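Local coordinates for peptidoglycan synthetase penicillin-binding protein 3 (Bifidobacterium adolescentis, PDB 4YE5) that probably binds penicillin and, as in other transpeptidase-family penicillin-binding proteins, probably cross-links the peptides of cell-wall peptidoglycan, at residues 97-102 / 118-123; 252-257 / 426-431. All coordinates share one frame; numbering follows the deposited sequence.

Interaction 1 of 2, residues 97-102 / 118-123; sequences PVLGMD and VLKKDV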
loop_
_atom_site.group_PDB
_atom_site.type_symbol
_atom_site.label_atom_id
_atom_site.label_comp_id
_atom_site.label_asym_id
_atom_site.label_seq_id
_atom_site.Cartn_x
_atom_site.Cartn_y
_atom_site.Cartn_z
ATOM N N PRO A 97 23.582 -7.560 -40.820
ATOM C CA PRO A 97 24.236 -6.316 -40.377
ATOM C C PRO A 97 23.482 -5.571 -39.285
ATOM O O PRO A 97 24.088 -4.820 -38.516
ATOM C CB PRO A 97 24.268 -5.461 -41.651
ATOM C CG PRO A 97 23.204 -6.017 -42.519
ATOM C CD PRO A 97 23.177 -7.486 -42.238
ATOM N N VAL A 98 22.170 -5.755 -39.215
ATOM C CA VAL A 98 21.405 -5.052 -38.198
ATOM C C VAL A 98 21.617 -5.679 -36.832
ATOM O O VAL A 98 21.754 -4.977 -35.830
ATOM C CB VAL A 98 19.891 -5.020 -38.551
ATOM C CG1 VAL A 98 19.141 -4.194 -37.539
ATOM C CG2 VAL A 98 19.691 -4.453 -39.968
ATOM N N LEU A 99 21.651 -7.005 -36.788
ATOM C CA LEU A 99 21.818 -7.722 -35.523
ATOM C C LEU A 99 23.296 -7.916 -35.144
ATOM O O LEU A 99 23.604 -8.377 -34.045
ATOM C CB LEU A 99 21.106 -9.081 -35.578
ATOM C CG LEU A 99 19.570 -9.067 -35.655
ATOM C CD1 LEU A 99 19.037 -10.462 -35.936
ATOM C CD2 LEU A 99 18.937 -8.507 -34.379
ATOM N N GLY A 100 24.198 -7.547 -36.048
ATOM C CA GLY A 100 25.621 -7.776 -35.847
ATOM C C GLY A 100 25.913 -9.255 -35.714
ATOM O O GLY A 100 26.659 -9.677 -34.840
HETATM N N MSE A 101 25.300 -10.052 -36.578
HETATM C CA MSE A 101 25.461 -11.496 -36.508
HETATM C C MSE A 101 25.887 -12.038 -37.855
HETATM O O MSE A 101 25.808 -11.342 -38.878
HETATM C CB MSE A 101 24.154 -12.164 -36.066
HETATM C CG MSE A 101 23.792 -11.909 -34.600
HETATM SE SE MSE A 101 22.089 -12.738 -34.094
HETATM C CE MSE A 101 22.588 -14.604 -34.343
ATOM N N ASP A 102 26.333 -13.288 -37.863
ATOM C CA ASP A 102 26.785 -13.912 -39.097
ATOM C C ASP A 102 25.601 -14.451 -39.918
ATOM O O ASP A 102 24.689 -15.095 -39.382
ATOM C CB ASP A 102 27.806 -15.007 -38.787
ATOM C CG ASP A 102 28.235 -15.760 -40.021
ATOM O OD1 ASP A 102 29.000 -15.199 -40.834
ATOM O OD2 ASP A 102 27.799 -16.914 -40.180
ATOM N N VAL A 118 14.333 -18.175 -31.708
ATOM C CA VAL A 118 14.968 -16.978 -31.168
ATOM C C VAL A 118 16.174 -16.638 -32.023
ATOM O O VAL A 118 17.002 -17.506 -32.302
ATOM C CB VAL A 118 15.436 -17.158 -29.708
ATOM C CG1 VAL A 118 16.213 -15.925 -29.257
ATOM C CG2 VAL A 118 14.255 -17.398 -28.808
ATOM N N LEU A 119 16.270 -15.385 -32.459
ATOM C CA LEU A 119 17.400 -14.963 -33.280
ATOM C C LEU A 119 18.403 -14.194 -32.439
ATOM O O LEU A 119 19.614 -14.319 -32.633
ATOM C CB LEU A 119 16.938 -14.097 -34.451
ATOM C CG LEU A 119 15.996 -14.783 -35.438
ATOM C CD1 LEU A 119 15.463 -13.757 -36.439
ATOM C CD2 LEU A 119 16.708 -15.932 -36.144
ATOM N N LYS A 120 17.893 -13.381 -31.520
ATOM C CA LYS A 120 18.750 -12.633 -30.607
ATOM C C LYS A 120 17.974 -12.128 -29.403
ATOM O O LYS A 120 16.847 -11.638 -29.541
ATOM C CB LYS A 120 19.427 -11.460 -31.316
ATOM C CG LYS A 120 20.583 -10.880 -30.521
ATOM C CD LYS A 120 21.323 -9.810 -31.286
ATOM C CE LYS A 120 22.467 -9.258 -30.437
ATOM N NZ LYS A 120 23.239 -8.212 -31.159
ATOM N N LYS A 121 18.587 -12.253 -28.227
ATOM C CA LYS A 121 17.990 -11.801 -26.976
ATOM C C LYS A 121 18.530 -10.429 -26.612
ATOM O O LYS A 121 19.604 -10.045 -27.082
ATOM C CB LYS A 121 18.349 -12.766 -25.838
ATOM C CG LYS A 121 17.897 -14.198 -26.051
ATOM C CD LYS A 121 18.191 -15.048 -24.826
ATOM C CE LYS A 121 17.943 -16.521 -25.102
ATOM N NZ LYS A 121 18.218 -17.347 -23.889
ATOM N N ASP A 122 17.786 -9.700 -25.779
ATOM C CA ASP A 122 18.291 -8.486 -25.142
ATOM C C ASP A 122 18.765 -7.386 -26.123
ATOM O O ASP A 122 19.801 -6.750 -25.915
ATOM C CB ASP A 122 19.419 -8.877 -24.173
ATOM C CG ASP A 122 19.899 -7.721 -23.331
ATOM O OD1 ASP A 122 19.053 -6.931 -22.874
ATOM O OD2 ASP A 122 21.126 -7.586 -23.160
ATOM N N VAL A 123 18.015 -7.159 -27.198
ATOM C CA VAL A 123 18.364 -6.079 -28.120
ATOM C C VAL A 123 17.678 -4.769 -27.717
ATOM O O VAL A 123 16.642 -4.766 -27.030
ATOM C CB VAL A 123 18.045 -6.421 -29.612
ATOM C CG1 VAL A 123 18.414 -7.880 -29.935
ATOM C CG2 VAL A 123 16.600 -6.165 -29.912
HETATM O O HOH W 1 25.381 -10.124 -32.034
#

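Interaction 2 of 2, residues 252-257 / 426-431; sequences SGDILA and PQRIIK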
loop_
_atom_site.group_PDB
_atom_site.type_symbol
_atom_site.label_atom_id
_atom_site.label_comp_id
_atom_site.label_asym_id
_atom_site.label_seq_id
_atom_site.Cartn_x
_atom_site.Cartn_y
_atom_site.Cartn_z
ATOM N N SER A 252 -6.142 15.251 5.013
ATOM C CA SER A 252 -6.469 14.631 3.729
ATOM C C SER A 252 -6.796 13.134 3.813
ATOM O O SER A 252 -7.485 12.607 2.949
ATOM C CB SER A 252 -5.317 14.830 2.752
ATOM O OG SER A 252 -4.204 14.039 3.184
ATOM N N GLY A 253 -6.297 12.458 4.841
ATOM C CA GLY A 253 -6.382 11.013 4.906
ATOM C C GLY A 253 -5.338 10.300 4.060
ATOM O O GLY A 253 -5.394 9.082 3.898
ATOM N N ASP A 254 -4.380 11.049 3.522
ATOM C CA ASP A 254 -3.292 10.458 2.732
ATOM C C ASP A 254 -2.304 9.693 3.582
ATOM O O ASP A 254 -1.949 10.131 4.678
ATOM C CB ASP A 254 -2.510 11.528 1.984
ATOM C CG ASP A 254 -3.264 12.082 0.802
ATOM O OD1 ASP A 254 -4.351 11.543 0.487
ATOM O OD2 ASP A 254 -2.752 13.039 0.179
ATOM N N ILE A 255 -1.833 8.567 3.051
ATOM C CA ILE A 255 -0.904 7.703 3.780
ATOM C C ILE A 255 0.540 8.016 3.399
ATOM O O ILE A 255 0.943 7.797 2.272
ATOM C CB ILE A 255 -1.214 6.217 3.502
ATOM C CG1 ILE A 255 -2.672 5.931 3.922
ATOM C CG2 ILE A 255 -0.196 5.307 4.224
ATOM C CD1 ILE A 255 -3.124 4.507 3.678
ATOM N N LEU A 256 1.314 8.546 4.341
ATOM C CA LEU A 256 2.672 8.980 4.027
ATOM C C LEU A 256 3.690 7.879 4.236
ATOM O O LEU A 256 4.786 7.939 3.666
ATOM C CB LEU A 256 3.057 10.161 4.913
ATOM C CG LEU A 256 2.805 11.578 4.388
ATOM C CD1 LEU A 256 1.686 11.679 3.357
ATOM C CD2 LEU A 256 2.481 12.435 5.565
ATOM N N ALA A 257 3.351 6.914 5.096
ATOM C CA ALA A 257 4.183 5.731 5.317
ATOM C C ALA A 257 3.334 4.600 5.858
ATOM O O ALA A 257 2.415 4.827 6.648
ATOM C CB ALA A 257 5.358 6.027 6.295
ATOM N N PRO A 426 -12.220 8.829 3.672
ATOM C CA PRO A 426 -11.621 7.592 3.169
ATOM C C PRO A 426 -10.104 7.799 3.074
ATOM O O PRO A 426 -9.662 8.861 2.649
ATOM C CB PRO A 426 -12.241 7.446 1.773
ATOM C CG PRO A 426 -12.637 8.851 1.383
ATOM C CD PRO A 426 -13.041 9.518 2.663
ATOM N N GLN A 427 -9.308 6.825 3.492
ATOM C CA GLN A 427 -7.862 6.971 3.345
ATOM C C GLN A 427 -7.460 6.854 1.890
ATOM O O GLN A 427 -8.197 6.281 1.084
ATOM C CB GLN A 427 -7.132 5.922 4.178
ATOM C CG GLN A 427 -7.216 6.217 5.661
ATOM C CD GLN A 427 -7.181 4.942 6.471
ATOM O OE1 GLN A 427 -7.944 3.996 6.199
ATOM N NE2 GLN A 427 -6.315 4.905 7.478
ATOM N N ARG A 428 -6.291 7.394 1.558
ATOM C CA ARG A 428 -5.795 7.347 0.179
ATOM C C ARG A 428 -4.338 6.912 0.146
ATOM O O ARG A 428 -3.543 7.365 0.953
ATOM C CB ARG A 428 -5.915 8.721 -0.500
ATOM C CG ARG A 428 -5.655 8.672 -1.995
ATOM C CD ARG A 428 -6.039 9.994 -2.695
ATOM N NE ARG A 428 -5.199 11.102 -2.235
ATOM C CZ ARG A 428 -4.822 12.136 -2.988
ATOM N NH1 ARG A 428 -5.193 12.223 -4.260
ATOM N NH2 ARG A 428 -4.056 13.083 -2.465
ATOM N N ILE A 429 -3.995 6.034 -0.788
ATOM C CA ILE A 429 -2.605 5.697 -1.006
ATOM C C ILE A 429 -2.191 5.933 -2.467
ATOM O O ILE A 429 -0.997 6.116 -2.758
ATOM C CB ILE A 429 -2.289 4.244 -0.570
ATOM C CG1 ILE A 429 -0.770 4.045 -0.445
ATOM C CG2 ILE A 429 -2.932 3.247 -1.511
ATOM C CD1 ILE A 429 -0.393 2.758 0.258
ATOM N N ILE A 430 -3.166 5.933 -3.380
ATOM C CA ILE A 430 -2.902 6.307 -4.772
ATOM C C ILE A 430 -3.253 7.782 -4.982
ATOM O O ILE A 430 -4.418 8.160 -4.945
ATOM C CB ILE A 430 -3.718 5.447 -5.773
ATOM C CG1 ILE A 430 -3.447 3.957 -5.570
ATOM C CG2 ILE A 430 -3.399 5.859 -7.212
ATOM C CD1 ILE A 430 -1.978 3.551 -5.657
ATOM N N LYS A 431 -2.241 8.611 -5.188
ATOM C CA LYS A 431 -2.426 10.053 -5.286
ATOM C C LYS A 431 -2.859 10.479 -6.697
ATOM O O LYS A 431 -3.800 11.262 -6.863
ATOM C CB LYS A 431 -1.118 10.742 -4.895
ATOM C CG LYS A 431 -0.987 12.218 -5.214
ATOM C CD LYS A 431 0.254 12.745 -4.497
ATOM C CE LYS A 431 0.584 14.150 -4.888
ATOM N NZ LYS A 431 1.815 14.610 -4.196
#

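Interaction 1 of 2, residues 97-102 / 118-123
A helix end meets an edge strand here: L99 and M101, at and just after the C-terminal end of helix 87-99, lie against L119 and K120 of strand 117-123 in the dimerisation region. One charged bond is set beside a small patch of apolar contact. The ammonium NZ of K120 donates to the carbonyl O of L99 at 2.9 Å, with a C=O...N angle of 146° and the donor tilted somewhat from the carbonyl plane. K120 reaches it because CG stands anti to the backbone N (chi1 -165°) and the chain runs fully extended beyond. On the way, its CD passes CD2 of L99 at 4.1 Å, the two side chains running antiparallel past one another. NZ has a second partner, a water 3.0 Å away that in turn donates to G100 O, so direct and bridged bonds bring the lysine to two consecutive carbonyls. This is a lysine at a helix C-terminus: a positive charge beside the final carbonyls, which the helix dipole would be expected to favour. G100, with positive phi, is the first residue to leave helical geometry, and M101 after it points toward the strand. The selenium of this selenomethionine sits 3.3 Å from L119 O and 4.1 Å from K120 CB, and the bend at chi3 brings the methyl CE to 3.4 Å from L119 O as well. Deeper in, CD1 of L99 faces CB of L119 at 4.5 Å. L119 and K120 form a classic beta bulge opposite I52 of strand 50-54. Helix 103-109, through L106, touches both M101 and L119, whereas I131 of helix 125-132 packs on L99.

Interaction 2 of 2, residues 252-257 / 426-431
D254 and R428 run alongside each other in the same direction, carboxylate and guanidinium planes 28° apart, in a side-on, two-nitrogen salt bridge. NE of R428 donates to OD1 of D254 and NH2 donates to OD2, both at 2.9 Å and both with N-H...O angles of 165°. Each oxygen is approached on its syn side and lies close to the guanidinium plane, while NE comes to OD1 from outside the carboxylate plane; the two bonds together restrain the guanidinium. The bend of the arginine at chi3 (64°) places NE beside OD1; its remaining nitrogen, NH1, bonds to Q443 O. Next to the ion pair the backbones form a single beta bridge, joining the entry to strand 255-260, an edge of the five-stranded transpeptidase sheet, to the approach to strand 430-434. R428 N donates to G253 O at 3.0 Å, and I255 N donates to R428 O at 3.0 Å. S252 OG, also bonded to D249 OD2, accepts from D254 N in an ST turn that leads into the bridge. I255 points toward the partner segment, its CD1 reaching I429 CB at 4.3 Å.

From the N terminus, interaction 1 comes first: its segments are 16 residues apart at their closest ends and close a short loop containing helix 103-109. Interaction 2 opens later and spans far more chain, 169 residues, with much of the helical part of the transpeptidase region in between. The two loops follow in series, neither nesting nor crossing. The centres of interaction 1 and interaction 2 lie about 47 Å apart. Between the nearest atoms of interactions 1 and 2 the distance is about 29 Å. Interaction 1 joins a helix to the edge of the three-stranded sheet in the dimerisation region, whereas interaction 2 links the five-stranded sheet to the mixed sheet, which also contains the early strands 35-36 and 42-46.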